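Local coordinates for protein glycosaminoglycan xylosylkinase (Hydra vulgaris, PDB 5XOM) that probably transfers phosphate to xylose in the glycosaminoglycan linkage region, as a member of the Fam20 family of secretory-pathway kinases, at residues H225-T230 with S242-S247; R229-K234 with D277-E282. All coordinates share one frame; numbering follows the deposited sequence.

Both contacts start from the loop that follows strand 221-224, and they share Arg229 and Thr230. Contact 1 ties the first part of this loop to helix 244-248, while contact 2 ties its continuation to segment 277-282, which runs into strand 280-286. Their centres lie about 11 Å apart, and the two sites touch directly: His225 N approaches His279 O at 2.8 Å, a probable hydrogen bond that continues the pairing of strands 221-224 and 280-286, and His225 CB packs on Arg278 O at 3.4 Å. Segment 277-282 probably belongs to the catalytic loop of the Fam20 kinase fold, which would place contact 2 at the active site and contact 1 farther out in the same family region.

Contact 1 (H225-T230 with S242-S247); sequences HPWRRT and SHYCES
Pro226 and Trp227, in the loop that leaves strand 221-224, meet Tyr244 and Cys245 of helix 244-248. The loop opens with a type I beta turn from His225 to Arg228. Its first residue braces it twice: His225 ND1 accepts a hydrogen bond from Trp227 N in the plane of the imidazole (3.0 Å), and His225 O is gripped from opposite faces of its carbonyl plane by Arg228 N and Arg228 NH1. Pro226 then supplies the polar link: Tyr244 OH donates to Pro226 O at 2.6 Å, tilted 27° from the carbonyl plane. Tyr244 reaches it because CG stands anti to its backbone nitrogen (chi1 178°), sending the ring out toward the turn. The phenol passes over Trp227 in a T-shaped stack, its edge directed at one indole face, with the five-membered ring and phenol centroids 5.1 Å apart and the planes at 80°. The two rings come nearest at Trp227 NE1 and Tyr244 CD2, 3.6 Å, but the N-H of that nitrogen is spent on Gln317 of helix 313-318. Cys245 CB lies at the indole edge, 4.4 Å from Trp227 CZ2, while its sulfur forms a disulfide with Cys318. Next along the loop, Arg228 O accepts a hydrogen bond from NE1 of Trp238, whose ring also meets the indole. A leucine in place of Tyr244 would probably leave Pro226 O without its hydroxyl donor and the indole face without its aromatic edge. One short hydrogen bond and one edge-to-face contact thus hold the turn to helix 244-248, while the disulfide fastens that helix to helix 313-318.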
ATOM      1  N   HIS A 225       7.500 -25.026 -21.789  1.00 43.49           N
ATOM      2  CA  HIS A 225       7.310 -25.615 -20.467  1.00 42.45           C
ATOM      3  C   HIS A 225       7.781 -27.066 -20.482  1.00 43.01           C
ATOM      4  O   HIS A 225       7.342 -27.843 -21.336  1.00 44.92           O
ATOM      5  CB  HIS A 225       5.841 -25.557 -20.063  1.00 40.16           C
ATOM      6  CG  HIS A 225       5.611 -25.652 -18.586  1.00 43.90           C
ATOM      7  ND1 HIS A 225       5.950 -26.766 -17.850  1.00 38.65           N
ATOM      8  CD2 HIS A 225       5.038 -24.786 -17.716  1.00 38.99           C
ATOM      9  CE1 HIS A 225       5.622 -26.573 -16.585  1.00 34.81           C
ATOM     10  NE2 HIS A 225       5.063 -25.381 -16.477  1.00 36.21           N
ATOM     11  N   PRO A 226       8.690 -27.462 -19.582  1.00 39.14           N
ATOM     12  CA  PRO A 226       9.145 -28.863 -19.557  1.00 42.86           C
ATOM     13  C   PRO A 226       8.006 -29.866 -19.431  1.00 44.36           C
ATOM     14  O   PRO A 226       8.157 -31.026 -19.826  1.00 44.47           O
ATOM     15  CB  PRO A 226      10.072 -28.909 -18.337  1.00 40.32           C
ATOM     16  CG  PRO A 226      10.592 -27.517 -18.214  1.00 35.28           C
ATOM     17  CD  PRO A 226       9.449 -26.619 -18.642  1.00 33.56           C
ATOM     18  N   TRP A 227       6.866 -29.441 -18.883  1.00 38.36           N
ATOM     19  CA  TRP A 227       5.722 -30.325 -18.698  1.00 38.44           C
ATOM     20  C   TRP A 227       4.605 -30.055 -19.701  1.00 38.86           C
ATOM     21  O   TRP A 227       3.454 -30.431 -19.458  1.00 44.53           O
ATOM     22  CB  TRP A 227       5.201 -30.215 -17.265  1.00 41.01           C
ATOM     23  CG  TRP A 227       6.048 -30.979 -16.287  1.00 40.20           C
ATOM     24  CD1 TRP A 227       5.868 -32.272 -15.892  1.00 41.28           C
ATOM     25  CD2 TRP A 227       7.209 -30.504 -15.592  1.00 43.17           C
ATOM     26  NE1 TRP A 227       6.843 -32.633 -14.993  1.00 43.34           N
ATOM     27  CE2 TRP A 227       7.678 -31.566 -14.790  1.00 44.46           C
ATOM     28  CE3 TRP A 227       7.895 -29.286 -15.565  1.00 45.62           C
ATOM     29  CZ2 TRP A 227       8.800 -31.446 -13.971  1.00 45.15           C
ATOM     30  CZ3 TRP A 227       9.008 -29.167 -14.750  1.00 43.54           C
ATOM     31  CH2 TRP A 227       9.451 -30.241 -13.965  1.00 48.55           C
ATOM     32  N   ARG A 228       4.925 -29.429 -20.832  1.00 36.43           N
ATOM     33  CA  ARG A 228       3.926 -29.168 -21.857  1.00 36.22           C
ATOM     34  C   ARG A 228       3.373 -30.470 -22.432  1.00 44.27           C
ATOM     35  O   ARG A 228       4.005 -31.530 -22.378  1.00 42.82           O
ATOM     36  CB  ARG A 228       4.520 -28.313 -22.978  1.00 41.39           C
ATOM     37  CG  ARG A 228       5.623 -28.989 -23.784  1.00 43.66           C
ATOM     38  CD  ARG A 228       6.337 -27.962 -24.651  1.00 44.27           C
ATOM     39  NE  ARG A 228       7.388 -28.549 -25.480  1.00 52.01           N
ATOM     40  CZ  ARG A 228       8.621 -28.808 -25.053  1.00 60.13           C
ATOM     41  NH1 ARG A 228       8.966 -28.543 -23.799  1.00 54.13           N
ATOM     42  NH2 ARG A 228       9.513 -29.340 -25.880  1.00 66.44           N
ATOM     43  N   ARG A 229       2.172 -30.373 -22.990  1.00 47.54           N
ATOM     44  CA  ARG A 229       1.504 -31.507 -23.600  1.00 49.75           C
ATOM     45  C   ARG A 229       1.939 -31.660 -25.053  1.00 50.82           C
ATOM     46  O   ARG A 229       2.614 -30.799 -25.626  1.00 44.11           O
ATOM     47  CB  ARG A 229      -0.013 -31.346 -23.504  1.00 47.43           C
ATOM     48  CG  ARG A 229      -0.478 -31.239 -22.079  1.00 47.31           C
ATOM     49  CD  ARG A 229      -1.894 -30.718 -21.941  1.00 47.12           C
ATOM     50  NE  ARG A 229      -2.176 -30.515 -20.525  1.00 46.63           N
ATOM     51  CZ  ARG A 229      -2.559 -31.483 -19.701  1.00 46.07           C
ATOM     52  NH1 ARG A 229      -2.719 -32.716 -20.158  1.00 47.79           N
ATOM     53  NH2 ARG A 229      -2.781 -31.218 -18.422  1.00 43.39           N
ATOM     54  N   THR A 230       1.543 -32.782 -25.651  1.00 47.93           N
ATOM     55  CA  THR A 230       1.964 -33.085 -27.012  1.00 56.17           C
ATOM     56  C   THR A 230       1.074 -32.421 -28.054  1.00 63.98           C
ATOM     57  O   THR A 230       1.536 -32.144 -29.168  1.00 70.88           O
ATOM     58  CB  THR A 230       1.963 -34.596 -27.233  1.00 54.35           C
ATOM     59  OG1 THR A 230       0.677 -35.116 -26.878  1.00 61.58           O
ATOM     60  CG2 THR A 230       3.021 -35.252 -26.366  1.00 48.24           C
ATOM     61  N   SER A 242       8.583 -41.487 -14.721  1.00 89.39           N
ATOM     62  CA  SER A 242       8.159 -41.025 -13.411  1.00 87.49           C
ATOM     63  C   SER A 242       9.287 -40.382 -12.623  1.00 86.02           C
ATOM     64  O   SER A 242       9.017 -39.721 -11.614  1.00 84.13           O
ATOM     65  CB  SER A 242       7.581 -42.204 -12.597  1.00 88.14           C
ATOM     66  OG  SER A 242       6.777 -41.735 -11.530  1.00 86.31           O
ATOM     67  N   HIS A 243      10.534 -40.543 -13.066  1.00 81.26           N
ATOM     68  CA  HIS A 243      11.677 -39.800 -12.555  1.00 80.66           C
ATOM     69  C   HIS A 243      12.032 -38.624 -13.464  1.00 73.17           C
ATOM     70  O   HIS A 243      13.193 -38.206 -13.526  1.00 75.87           O
ATOM     71  CB  HIS A 243      12.865 -40.749 -12.387  1.00 87.83           C
ATOM     72  CG  HIS A 243      12.534 -41.980 -11.599  1.00 92.35           C
ATOM     73  ND1 HIS A 243      13.040 -42.220 -10.340  1.00 95.56           N
ATOM     74  CD2 HIS A 243      11.738 -43.037 -11.893  1.00 90.56           C
ATOM     75  CE1 HIS A 243      12.572 -43.372  -9.892  1.00 95.17           C
ATOM     76  NE2 HIS A 243      11.780 -43.887 -10.815  1.00 91.72           N
ATOM     77  N   TYR A 244      11.032 -38.096 -14.174  1.00 66.38           N
ATOM     78  CA  TYR A 244      11.245 -37.064 -15.185  1.00 58.85           C
ATOM     79  C   TYR A 244      11.848 -35.785 -14.610  1.00 56.53           C
ATOM     80  O   TYR A 244      12.644 -35.124 -15.288  1.00 58.56           O
ATOM     81  CB  TYR A 244       9.916 -36.745 -15.869  1.00 60.59           C
ATOM     82  CG  TYR A 244       9.991 -35.647 -16.903  1.00 56.98           C
ATOM     83  CD1 TYR A 244      10.565 -35.878 -18.148  1.00 52.81           C
ATOM     84  CD2 TYR A 244       9.511 -34.373 -16.627  1.00 58.31           C
ATOM     85  CE1 TYR A 244      10.637 -34.879 -19.098  1.00 55.05           C
ATOM     86  CE2 TYR A 244       9.579 -33.363 -17.571  1.00 56.75           C
ATOM     87  CZ  TYR A 244      10.146 -33.619 -18.803  1.00 56.62           C
ATOM     88  OH  TYR A 244      10.215 -32.614 -19.740  1.00 49.78           O
ATOM     89  N   CYS A 245      11.482 -35.408 -13.377  1.00 51.66           N
ATOM     90  CA  CYS A 245      12.026 -34.177 -12.799  1.00 53.23           C
ATOM     91  C   CYS A 245      13.538 -34.266 -12.653  1.00 56.70           C
ATOM     92  O   CYS A 245      14.249 -33.279 -12.872  1.00 50.87           O
ATOM     93  CB  CYS A 245      11.380 -33.880 -11.445  1.00 57.54           C
ATOM     94  SG  CYS A 245      11.788 -32.236 -10.756  1.00 63.56           S
ATOM     95  N   GLU A 246      14.043 -35.443 -12.275  1.00 62.92           N
ATOM     96  CA  GLU A 246      15.483 -35.661 -12.189  1.00 65.71           C
ATOM     97  C   GLU A 246      16.183 -35.283 -13.490  1.00 58.18           C
ATOM     98  O   GLU A 246      17.301 -34.761 -13.477  1.00 62.44           O
ATOM     99  CB  GLU A 246      15.743 -37.125 -11.838  1.00 75.41           C
ATOM    100  CG  GLU A 246      15.187 -37.536 -10.481  1.00 84.51           C
ATOM    101  CD  GLU A 246      15.267 -39.035 -10.241  1.00 95.76           C
ATOM    102  OE1 GLU A 246      16.098 -39.707 -10.890  1.00 96.38           O
ATOM    103  OE2 GLU A 246      14.514 -39.538  -9.377  1.00 99.57           O
ATOM    104  N   SER A 247      15.527 -35.532 -14.627  1.00 59.13           N
ATOM    105  CA  SER A 247      16.095 -35.165 -15.922  1.00 64.88           C
ATOM    106  C   SER A 247      16.043 -33.656 -16.169  1.00 71.03           C
ATOM    107  O   SER A 247      16.938 -33.108 -16.819  1.00 72.77           O
ATOM    108  CB  SER A 247      15.364 -35.914 -17.032  1.00 72.06           C
ATOM    109  OG  SER A 247      15.421 -35.238 -18.225  1.00 82.25           O
TER

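Contact 2 (R229-K234 with D277-E282); sequences RTYNKK and DRHHYE
The phenol of Tyr231 and the imidazole of His279 stand with their planes at 90° and centroids 5.3 Å apart, an oblique pairing. Asp277 OD1 lies at the edge of the tyrosine ring, near its plane; around the edge of His279, in plane, come Tyr231 OH, Asp277 OD1 and His280 ND1. The Asp-Arg-His-His sequence here fits the catalytic loop of the Fam20 kinase fold, so Tyr231 probably packs against that loop. Its hydroxyl donates to Asp277 OD1 at 2.8 Å, arriving from above the carboxylate, 42° out of that plane. Asp277 CB points away from the tyrosine's segment, yet the carboxylate turns back to meet it, and OD2 forms a salt bridge with Lys299. Between Asp277 and His279, Arg278 is the centre of an inverse gamma turn that brings His279 round toward Tyr231. His279 CG sits between its backbone nitrogen and carbonyl carbon (chi1 49°), which sets CB and the CD2 edge of the ring against the end of the phenol, with CB 3.7 Å from Tyr231 CE2. The ND1 edge of the imidazole is tied to its neighbour: His279 ND1 and His280 ND1 share a 2.8 Å hydrogen bond that either may donate. Tyr126 also meets the Tyr231 ring. Arg229 hydrogen-bonds Ala276 O through NE and Ser310 OG through NH2. Tyr231 and His279 come closest at OH and CD2, 3.2 Å apart, the hydroxyl near the imidazole plane.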
ATOM      1  N   ARG A 229       2.172 -30.373 -22.990  1.00 47.54           N
ATOM      2  CA  ARG A 229       1.504 -31.507 -23.600  1.00 49.75           C
ATOM      3  C   ARG A 229       1.939 -31.660 -25.053  1.00 50.82           C
ATOM      4  O   ARG A 229       2.614 -30.799 -25.626  1.00 44.11           O
ATOM      5  CB  ARG A 229      -0.013 -31.346 -23.504  1.00 47.43           C
ATOM      6  CG  ARG A 229      -0.478 -31.239 -22.079  1.00 47.31           C
ATOM      7  CD  ARG A 229      -1.894 -30.718 -21.941  1.00 47.12           C
ATOM      8  NE  ARG A 229      -2.176 -30.515 -20.525  1.00 46.63           N
ATOM      9  CZ  ARG A 229      -2.559 -31.483 -19.701  1.00 46.07           C
ATOM     10  NH1 ARG A 229      -2.719 -32.716 -20.158  1.00 47.79           N
ATOM     11  NH2 ARG A 229      -2.781 -31.218 -18.422  1.00 43.39           N
ATOM     12  N   THR A 230       1.543 -32.782 -25.651  1.00 47.93           N
ATOM     13  CA  THR A 230       1.964 -33.085 -27.012  1.00 56.17           C
ATOM     14  C   THR A 230       1.074 -32.421 -28.054  1.00 63.98           C
ATOM     15  O   THR A 230       1.536 -32.144 -29.168  1.00 70.88           O
ATOM     16  CB  THR A 230       1.963 -34.596 -27.233  1.00 54.35           C
ATOM     17  OG1 THR A 230       0.677 -35.116 -26.878  1.00 61.58           O
ATOM     18  CG2 THR A 230       3.021 -35.252 -26.366  1.00 48.24           C
ATOM     19  N   TYR A 231      -0.193 -32.172 -27.716  1.00 64.37           N
ATOM     20  CA  TYR A 231      -1.169 -31.615 -28.654  1.00 65.94           C
ATOM     21  C   TYR A 231      -1.323 -32.537 -29.861  1.00 75.77           C
ATOM     22  O   TYR A 231      -1.413 -32.103 -31.013  1.00 70.20           O
ATOM     23  CB  TYR A 231      -0.804 -30.183 -29.047  1.00 59.92           C
ATOM     24  CG  TYR A 231      -0.890 -29.275 -27.841  1.00 53.38           C
ATOM     25  CD1 TYR A 231      -2.109 -28.752 -27.425  1.00 49.07           C
ATOM     26  CD2 TYR A 231       0.236 -29.002 -27.072  1.00 46.42           C
ATOM     27  CE1 TYR A 231      -2.196 -27.947 -26.303  1.00 45.00           C
ATOM     28  CE2 TYR A 231       0.159 -28.202 -25.949  1.00 44.78           C
ATOM     29  CZ  TYR A 231      -1.061 -27.677 -25.570  1.00 40.77           C
ATOM     30  OH  TYR A 231      -1.148 -26.881 -24.453  1.00 43.30           O
ATOM     31  N   ASN A 232      -1.325 -33.831 -29.567  1.00 83.17           N
ATOM     32  CA  ASN A 232      -1.656 -34.927 -30.458  1.00 82.80           C
ATOM     33  C   ASN A 232      -2.090 -36.058 -29.526  1.00 85.85           C
ATOM     34  O   ASN A 232      -2.481 -35.801 -28.381  1.00 92.79           O
ATOM     35  CB  ASN A 232      -0.457 -35.268 -31.364  1.00 78.25           C
ATOM     36  CG  ASN A 232       0.679 -35.919 -30.604  1.00 87.34           C
ATOM     37  OD1 ASN A 232       0.445 -36.814 -29.813  1.00 98.60           O
ATOM     38  ND2 ASN A 232       1.904 -35.452 -30.815  1.00 87.10           N
ATOM     39  N   LYS A 233      -1.996 -37.309 -29.982  1.00 84.53           N
ATOM     40  CA  LYS A 233      -2.338 -38.440 -29.123  1.00 83.80           C
ATOM     41  C   LYS A 233      -1.135 -39.257 -28.650  1.00 80.94           C
ATOM     42  O   LYS A 233      -1.306 -40.131 -27.793  1.00 79.21           O
ATOM     43  CB  LYS A 233      -3.374 -39.346 -29.805  1.00 85.75           C
ATOM     44  CG  LYS A 233      -4.410 -38.571 -30.623  1.00 87.79           C
ATOM     45  CD  LYS A 233      -5.739 -38.440 -29.867  1.00 87.57           C
ATOM     46  CE  LYS A 233      -6.820 -37.759 -30.705  1.00 84.97           C
ATOM     47  NZ  LYS A 233      -6.436 -36.389 -31.147  1.00 80.75           N
ATOM     48  N   LYS A 234       0.064 -39.004 -29.185  1.00 76.90           N
ATOM     49  CA  LYS A 234       1.333 -39.367 -28.559  1.00 78.55           C
ATOM     50  C   LYS A 234       1.322 -38.954 -27.093  1.00 83.48           C
ATOM     51  O   LYS A 234       0.564 -38.057 -26.707  1.00 86.67           O
ATOM     52  CB  LYS A 234       2.480 -38.664 -29.296  1.00 78.31           C
ATOM     53  CG  LYS A 234       3.883 -38.987 -28.880  1.00 81.30           C
ATOM     54  CD  LYS A 234       4.075 -40.476 -28.773  1.00 82.22           C
ATOM     55  CE  LYS A 234       5.357 -40.888 -29.438  1.00 84.82           C
ATOM     56  NZ  LYS A 234       6.054 -41.915 -28.650  1.00 86.41           N
ATOM     57  N   ASP A 277      -3.146 -25.454 -20.367  1.00 29.17           N
ATOM     58  CA  ASP A 277      -2.694 -25.001 -21.675  1.00 30.87           C
ATOM     59  C   ASP A 277      -1.477 -24.080 -21.595  1.00 34.27           C
ATOM     60  O   ASP A 277      -1.188 -23.362 -22.555  1.00 32.98           O
ATOM     61  CB  ASP A 277      -3.855 -24.285 -22.375  1.00 36.93           C
ATOM     62  CG  ASP A 277      -3.661 -24.157 -23.877  1.00 48.79           C
ATOM     63  OD1 ASP A 277      -3.379 -25.180 -24.538  1.00 52.02           O
ATOM     64  OD2 ASP A 277      -3.801 -23.030 -24.397  1.00 54.91           O
ATOM     65  N   ARG A 278      -0.712 -24.129 -20.504  1.00 34.03           N
ATOM     66  CA  ARG A 278       0.520 -23.344 -20.428  1.00 34.07           C
ATOM     67  C   ARG A 278       1.688 -24.163 -20.990  1.00 37.67           C
ATOM     68  O   ARG A 278       2.594 -24.600 -20.281  1.00 38.44           O
ATOM     69  CB  ARG A 278       0.776 -22.879 -18.999  1.00 28.86           C
ATOM     70  CG  ARG A 278       1.693 -21.656 -18.924  1.00 33.03           C
ATOM     71  CD  ARG A 278       1.868 -21.136 -17.502  1.00 35.96           C
ATOM     72  NE  ARG A 278       0.594 -20.813 -16.861  1.00 34.83           N
ATOM     73  CZ  ARG A 278      -0.023 -19.639 -16.964  1.00 32.55           C
ATOM     74  NH1 ARG A 278       0.512 -18.668 -17.689  1.00 33.47           N
ATOM     75  NH2 ARG A 278      -1.175 -19.436 -16.338  1.00 30.98           N
ATOM     76  N   HIS A 279       1.651 -24.358 -22.312  1.00 36.10           N
ATOM     77  CA  HIS A 279       2.690 -25.141 -22.976  1.00 39.26           C
ATOM     78  C   HIS A 279       3.993 -24.360 -23.113  1.00 40.57           C
ATOM     79  O   HIS A 279       5.074 -24.962 -23.124  1.00 40.87           O
ATOM     80  CB  HIS A 279       2.198 -25.618 -24.347  1.00 34.95           C
ATOM     81  CG  HIS A 279       1.586 -24.538 -25.186  1.00 40.21           C
ATOM     82  ND1 HIS A 279       2.334 -23.561 -25.806  1.00 42.29           N
ATOM     83  CD2 HIS A 279       0.295 -24.287 -25.513  1.00 41.23           C
ATOM     84  CE1 HIS A 279       1.530 -22.750 -26.473  1.00 40.30           C
ATOM     85  NE2 HIS A 279       0.287 -23.169 -26.312  1.00 36.11           N
ATOM     86  N   HIS A 280       3.912 -23.036 -23.213  1.00 39.16           N
ATOM     87  CA  HIS A 280       5.062 -22.151 -23.087  1.00 38.61           C
ATOM     88  C   HIS A 280       4.815 -21.207 -21.921  1.00 37.23           C
ATOM     89  O   HIS A 280       3.708 -20.686 -21.765  1.00 37.34           O
ATOM     90  CB  HIS A 280       5.297 -21.331 -24.364  1.00 37.49           C
ATOM     91  CG  HIS A 280       5.851 -22.123 -25.504  1.00 44.79           C
ATOM     92  ND1 HIS A 280       5.118 -23.079 -26.173  1.00 45.74           N
ATOM     93  CD2 HIS A 280       7.067 -22.098 -26.098  1.00 45.17           C
ATOM     94  CE1 HIS A 280       5.859 -23.611 -27.128  1.00 43.79           C
ATOM     95  NE2 HIS A 280       7.047 -23.033 -27.103  1.00 44.72           N
ATOM     96  N   TYR A 281       5.834 -20.988 -21.099  1.00 37.72           N
ATOM     97  CA  TYR A 281       5.718 -20.038 -20.006  1.00 33.31           C
ATOM     98  C   TYR A 281       6.515 -18.781 -20.325  1.00 35.02           C
ATOM     99  O   TYR A 281       7.385 -18.770 -21.202  1.00 38.82           O
ATOM    100  CB  TYR A 281       6.168 -20.656 -18.674  1.00 31.75           C
ATOM    101  CG  TYR A 281       7.647 -20.970 -18.564  1.00 37.84           C
ATOM    102  CD1 TYR A 281       8.542 -20.026 -18.076  1.00 34.51           C
ATOM    103  CD2 TYR A 281       8.143 -22.215 -18.929  1.00 39.31           C
ATOM    104  CE1 TYR A 281       9.888 -20.306 -17.960  1.00 37.25           C
ATOM    105  CE2 TYR A 281       9.492 -22.507 -18.817  1.00 43.38           C
ATOM    106  CZ  TYR A 281      10.360 -21.546 -18.330  1.00 43.98           C
ATOM    107  OH  TYR A 281      11.705 -21.820 -18.214  1.00 46.35           O
ATOM    108  N   GLU A 282       6.192 -17.708 -19.610  1.00 36.76           N
ATOM    109  CA  GLU A 282       6.800 -16.406 -19.827  1.00 34.85           C
ATOM    110  C   GLU A 282       7.307 -15.858 -18.500  1.00 36.20           C
ATOM    111  O   GLU A 282       6.725 -16.119 -17.443  1.00 32.84           O
ATOM    112  CB  GLU A 282       5.798 -15.437 -20.469  1.00 33.31           C
ATOM    113  CG  GLU A 282       5.441 -15.798 -21.907  1.00 38.40           C
ATOM    114  CD  GLU A 282       4.257 -15.014 -22.448  1.00 50.81           C
ATOM    115  OE1 GLU A 282       4.468 -14.131 -23.306  1.00 60.07           O
ATOM    116  OE2 GLU A 282       3.111 -15.282 -22.022  1.00 55.82           O
TER